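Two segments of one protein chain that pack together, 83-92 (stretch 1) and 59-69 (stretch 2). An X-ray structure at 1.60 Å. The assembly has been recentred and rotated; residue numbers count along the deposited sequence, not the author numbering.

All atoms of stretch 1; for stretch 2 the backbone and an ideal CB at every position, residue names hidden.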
# COMPACT_ATOMS: atom_id res chain seq x y z
N ASP A 83 17.78 4.19 17.11
CA ASP A 83 18.90 4.27 16.18
C ASP A 83 19.12 2.95 15.46
O ASP A 83 20.12 2.76 14.77
CB ASP A 83 20.18 4.69 16.90
CG ASP A 83 20.09 6.10 17.45
OD1 ASP A 83 19.68 7.01 16.70
OD2 ASP A 83 20.44 6.30 18.64
N VAL A 84 18.17 2.04 15.62
CA VAL A 84 18.27 0.74 14.98
C VAL A 84 18.11 0.83 13.47
O VAL A 84 17.33 1.63 12.96
CB VAL A 84 17.19 -0.23 15.52
CG1 VAL A 84 17.11 -1.49 14.63
CG2 VAL A 84 17.54 -0.63 16.94
N ILE A 85 18.88 0.01 12.77
CA ILE A 85 18.80 -0.06 11.32
C ILE A 85 18.58 -1.54 11.03
O ILE A 85 19.35 -2.39 11.48
CB ILE A 85 20.09 0.40 10.64
CG1 ILE A 85 20.34 1.88 10.93
CG2 ILE A 85 19.98 0.16 9.13
CD1 ILE A 85 21.66 2.40 10.40
N ILE A 86 17.51 -1.83 10.31
CA ILE A 86 17.20 -3.21 9.95
C ILE A 86 17.33 -3.35 8.44
O ILE A 86 16.75 -2.58 7.68
CB ILE A 86 15.77 -3.60 10.39
CG1 ILE A 86 15.72 -3.73 11.91
CG2 ILE A 86 15.35 -4.90 9.72
CD1 ILE A 86 14.33 -3.96 12.47
N LYS A 87 18.11 -4.34 8.03
CA LYS A 87 18.33 -4.59 6.61
C LYS A 87 17.95 -6.03 6.29
O LYS A 87 18.01 -6.90 7.15
CB LYS A 87 19.80 -4.37 6.25
CG LYS A 87 20.31 -2.96 6.48
CD LYS A 87 21.77 -2.85 6.09
CE LYS A 87 22.26 -1.42 6.16
NZ LYS A 87 23.64 -1.30 5.64
N PRO A 88 17.54 -6.30 5.04
CA PRO A 88 17.16 -7.66 4.68
C PRO A 88 18.38 -8.54 4.44
O PRO A 88 19.32 -8.15 3.73
CB PRO A 88 16.34 -7.46 3.41
CG PRO A 88 17.01 -6.28 2.78
CD PRO A 88 17.24 -5.35 3.95
N THR A 89 18.38 -9.73 5.03
CA THR A 89 19.48 -10.66 4.85
C THR A 89 19.42 -11.14 3.41
O THR A 89 18.34 -11.39 2.88
CB THR A 89 19.33 -11.88 5.77
OG1 THR A 89 19.23 -11.43 7.13
CG2 THR A 89 20.53 -12.80 5.63
N TRP A 90 20.58 -11.25 2.78
CA TRP A 90 20.64 -11.69 1.39
C TRP A 90 20.22 -13.15 1.22
O TRP A 90 20.69 -14.03 1.95
CB TRP A 90 22.04 -11.49 0.83
CG TRP A 90 22.23 -12.11 -0.52
CD1 TRP A 90 23.13 -13.09 -0.86
CD2 TRP A 90 21.51 -11.81 -1.72
NE1 TRP A 90 23.00 -13.42 -2.19
CE2 TRP A 90 22.02 -12.64 -2.74
CE3 TRP A 90 20.48 -10.91 -2.03
CZ2 TRP A 90 21.53 -12.60 -4.05
CZ3 TRP A 90 20.00 -10.87 -3.34
CH2 TRP A 90 20.52 -11.72 -4.33
N ASN A 91 19.34 -13.38 0.26
CA ASN A 91 18.86 -14.72 -0.06
C ASN A 91 18.75 -14.74 -1.58
O ASN A 91 17.92 -14.03 -2.15
CB ASN A 91 17.49 -15.00 0.56
CG ASN A 91 17.08 -16.45 0.44
OD1 ASN A 91 17.26 -17.07 -0.61
ND2 ASN A 91 16.53 -17.00 1.51
N GLY A 92 19.59 -15.53 -2.24
CA GLY A 92 19.57 -15.58 -3.69
C GLY A 92 18.67 -16.62 -4.33
O GLY A 92 18.85 -16.95 -5.50
N UNK A 59 13.12 -6.41 23.19
CA UNK A 59 13.72 -5.14 22.82
C UNK A 59 14.82 -5.41 21.81
O UNK A 59 15.66 -6.28 22.03
CB UNK A 59 14.26 -4.40 24.04
N UNK A 60 14.78 -4.69 20.69
CA UNK A 60 15.82 -4.80 19.68
C UNK A 60 16.61 -3.52 19.93
O UNK A 60 16.16 -2.43 19.58
CB UNK A 60 15.29 -4.93 18.25
N UNK A 61 17.78 -3.64 20.57
CA UNK A 61 18.64 -2.50 20.90
C UNK A 61 19.37 -1.89 19.72
O UNK A 61 19.52 -2.52 18.68
CB UNK A 61 19.67 -2.93 21.94
N UNK A 62 19.82 -0.66 19.90
CA UNK A 62 20.53 0.04 18.84
C UNK A 62 21.62 -0.80 18.20
O UNK A 62 22.40 -1.46 18.87
CB UNK A 62 21.14 1.33 19.39
N UNK A 63 21.64 -0.76 16.87
CA UNK A 63 22.60 -1.51 16.10
C UNK A 63 22.01 -1.79 14.73
O UNK A 63 20.90 -1.35 14.43
CB UNK A 63 22.99 -2.81 16.81
N UNK A 64 22.76 -2.51 13.91
CA UNK A 64 22.31 -2.84 12.57
C UNK A 64 22.09 -4.34 12.52
O UNK A 64 22.99 -5.13 12.82
CB UNK A 64 23.31 -2.39 11.51
N UNK A 65 20.89 -4.74 12.13
CA UNK A 65 20.53 -6.15 12.07
C UNK A 65 20.09 -6.58 10.70
O UNK A 65 19.51 -5.80 9.94
CB UNK A 65 19.42 -6.46 13.08
N UNK A 66 20.35 -7.84 10.40
CA UNK A 66 19.96 -8.43 9.13
C UNK A 66 18.94 -9.52 9.43
O UNK A 66 19.25 -10.50 10.12
CB UNK A 66 21.17 -8.98 8.37
N UNK A 67 17.72 -9.33 8.93
CA UNK A 67 16.65 -10.30 9.13
C UNK A 67 16.00 -10.65 7.81
O UNK A 67 16.04 -9.87 6.86
CB UNK A 67 15.60 -9.76 10.11
N UNK A 68 15.37 -11.82 7.77
CA UNK A 68 14.62 -12.25 6.60
C UNK A 68 13.78 -13.47 6.94
O UNK A 68 14.24 -14.38 7.63
CB UNK A 68 15.56 -12.55 5.43
N UNK A 69 12.53 -13.46 6.49
CA UNK A 69 11.63 -14.57 6.72
C UNK A 69 11.31 -14.89 8.17
O UNK A 69 11.14 -16.05 8.53
CB UNK A 69 12.22 -15.82 6.07

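The two segments run parallel, and the main-chain ladder between them is indifferent to sequence, so CB directions and local surroundings carry the clues.

Position 59 lies out of reach of stretch 1, which sets no preference; it is Leu59. At 60 the CB points toward stretch 1, and the ideal CB lies 5.0 Å from Val84 CG2. A medium aliphatic group would suit. The residue is Ile60, whose CG2 packs 4.2 Å from Val84 CG1. Position 61 points away, with phi -74°, an angle that proline accepts among many others; it is Pro61.

At 62 the CB points sideways, 4.3 Å from Asp83 CB, near the backbone N of Asp83. A side chain with an acceptor two bonds beyond CB, such as Asn or Asp, could serve that N-H; Asp would add a second negative charge beside Asp83, so a neutral amide is the easier choice. Asn62 does so: Asp83 N donates to Asn62 OD1 at 2.8 Å.

Position 63 has phi 154° and psi -178°, where a CB would jam against the preceding carbonyl. Only glycine fits comfortably, and Gly63 is found; its O accepts from Ile85 N at 2.9 Å.

From 64 the strand alternates. The CB of 64 shares a face with Ile85 and Lys87, where beta-branched or small polar residues would do well. Thr64 places OG1 3.8 Å from Ile85 CB and CG2 4.2 Å from Lys87 CD.

Position 65 turns to the face of Ile86, its ideal CB 4.7 Å from Ile86 CG1; aliphatic or aromatic groups are plausible. Tyr65 extends along its own stretch, its ring edge meeting Val84 CG1 (4.0 Å from CD2), while its OH donates to Pro61 O at 2.6 Å, tying the ring to the preceding loop.

Position 66 returns to the face of Lys87. The ideal CB is 3.4 Å from Thr89 OG1, and the lysine's methylenes offer a surface for a flat ring, though Thr or Glu could also be imagined. His66 lays one ring face against Lys87 CB, 4.3 Å from the ring centroid, a CH-pi contact.

At 67 the CB points away, yet Ile86 CG2 is 4.9 Å from it, so a long apolar side chain could reach back. Phe67 does, with CD2 3.7 Å from Ile86 CG2. Its backbone closes the ladder: Phe67 N donates to Lys87 O, and Thr89 N to Phe67 O, both at 3.0 Å.

Position 68 points toward stretch 1, 3.8 Å from Thr89 CB, with Pro88 and Asn91 nearby. A branched aliphatic could cover these. Leu68 puts CD1 4.0 Å from Pro88 CB and CD2 3.6 Å from Asn91 CB.

Position 69 is out of reach, and its phi of 62° favours glycine: Gly69.

Stretch 2 (59-69) LIPNGTYHFLG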
# COMPACT_ATOMS: atom_id res chain seq x y z
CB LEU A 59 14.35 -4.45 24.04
CG LEU A 59 15.02 -3.11 23.74
CD1 LEU A 59 13.96 -2.08 23.32
CD2 LEU A 59 15.76 -2.61 24.96
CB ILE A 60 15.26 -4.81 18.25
CG1 ILE A 60 14.42 -6.07 18.04
CG2 ILE A 60 16.40 -4.75 17.24
CD1 ILE A 60 13.89 -6.23 16.63
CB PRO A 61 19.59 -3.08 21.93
CG PRO A 61 19.81 -4.46 21.41
CD PRO A 61 18.41 -4.90 20.98
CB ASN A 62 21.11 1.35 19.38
CG ASN A 62 20.04 2.38 19.64
OD1 ASN A 62 19.06 2.45 18.90
ND2 ASN A 62 20.23 3.19 20.67
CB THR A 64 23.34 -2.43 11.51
OG1 THR A 64 23.48 -1.00 11.53
CG2 THR A 64 22.90 -2.88 10.13
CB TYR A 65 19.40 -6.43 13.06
CG TYR A 65 19.73 -6.00 14.45
CD1 TYR A 65 20.44 -6.84 15.31
CD2 TYR A 65 19.39 -4.73 14.91
CE1 TYR A 65 20.80 -6.43 16.58
CE2 TYR A 65 19.74 -4.31 16.18
CZ TYR A 65 20.44 -5.16 17.01
OH TYR A 65 20.81 -4.74 18.26
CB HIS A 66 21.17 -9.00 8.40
CG HIS A 66 22.09 -7.95 7.87
ND1 HIS A 66 22.95 -7.22 8.67
CD2 HIS A 66 22.25 -7.46 6.62
CE1 HIS A 66 23.60 -6.34 7.94
NE2 HIS A 66 23.19 -6.46 6.69
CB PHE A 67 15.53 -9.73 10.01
CG PHE A 67 15.97 -9.24 11.36
CD1 PHE A 67 16.69 -10.06 12.22
CD2 PHE A 67 15.59 -7.97 11.80
CE1 PHE A 67 17.03 -9.63 13.49
CE2 PHE A 67 15.92 -7.53 13.08
CZ PHE A 67 16.64 -8.36 13.92
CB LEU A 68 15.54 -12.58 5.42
CG LEU A 68 14.82 -12.50 4.07
CD1 LEU A 68 14.51 -11.04 3.75
CD2 LEU A 68 15.67 -13.11 2.97
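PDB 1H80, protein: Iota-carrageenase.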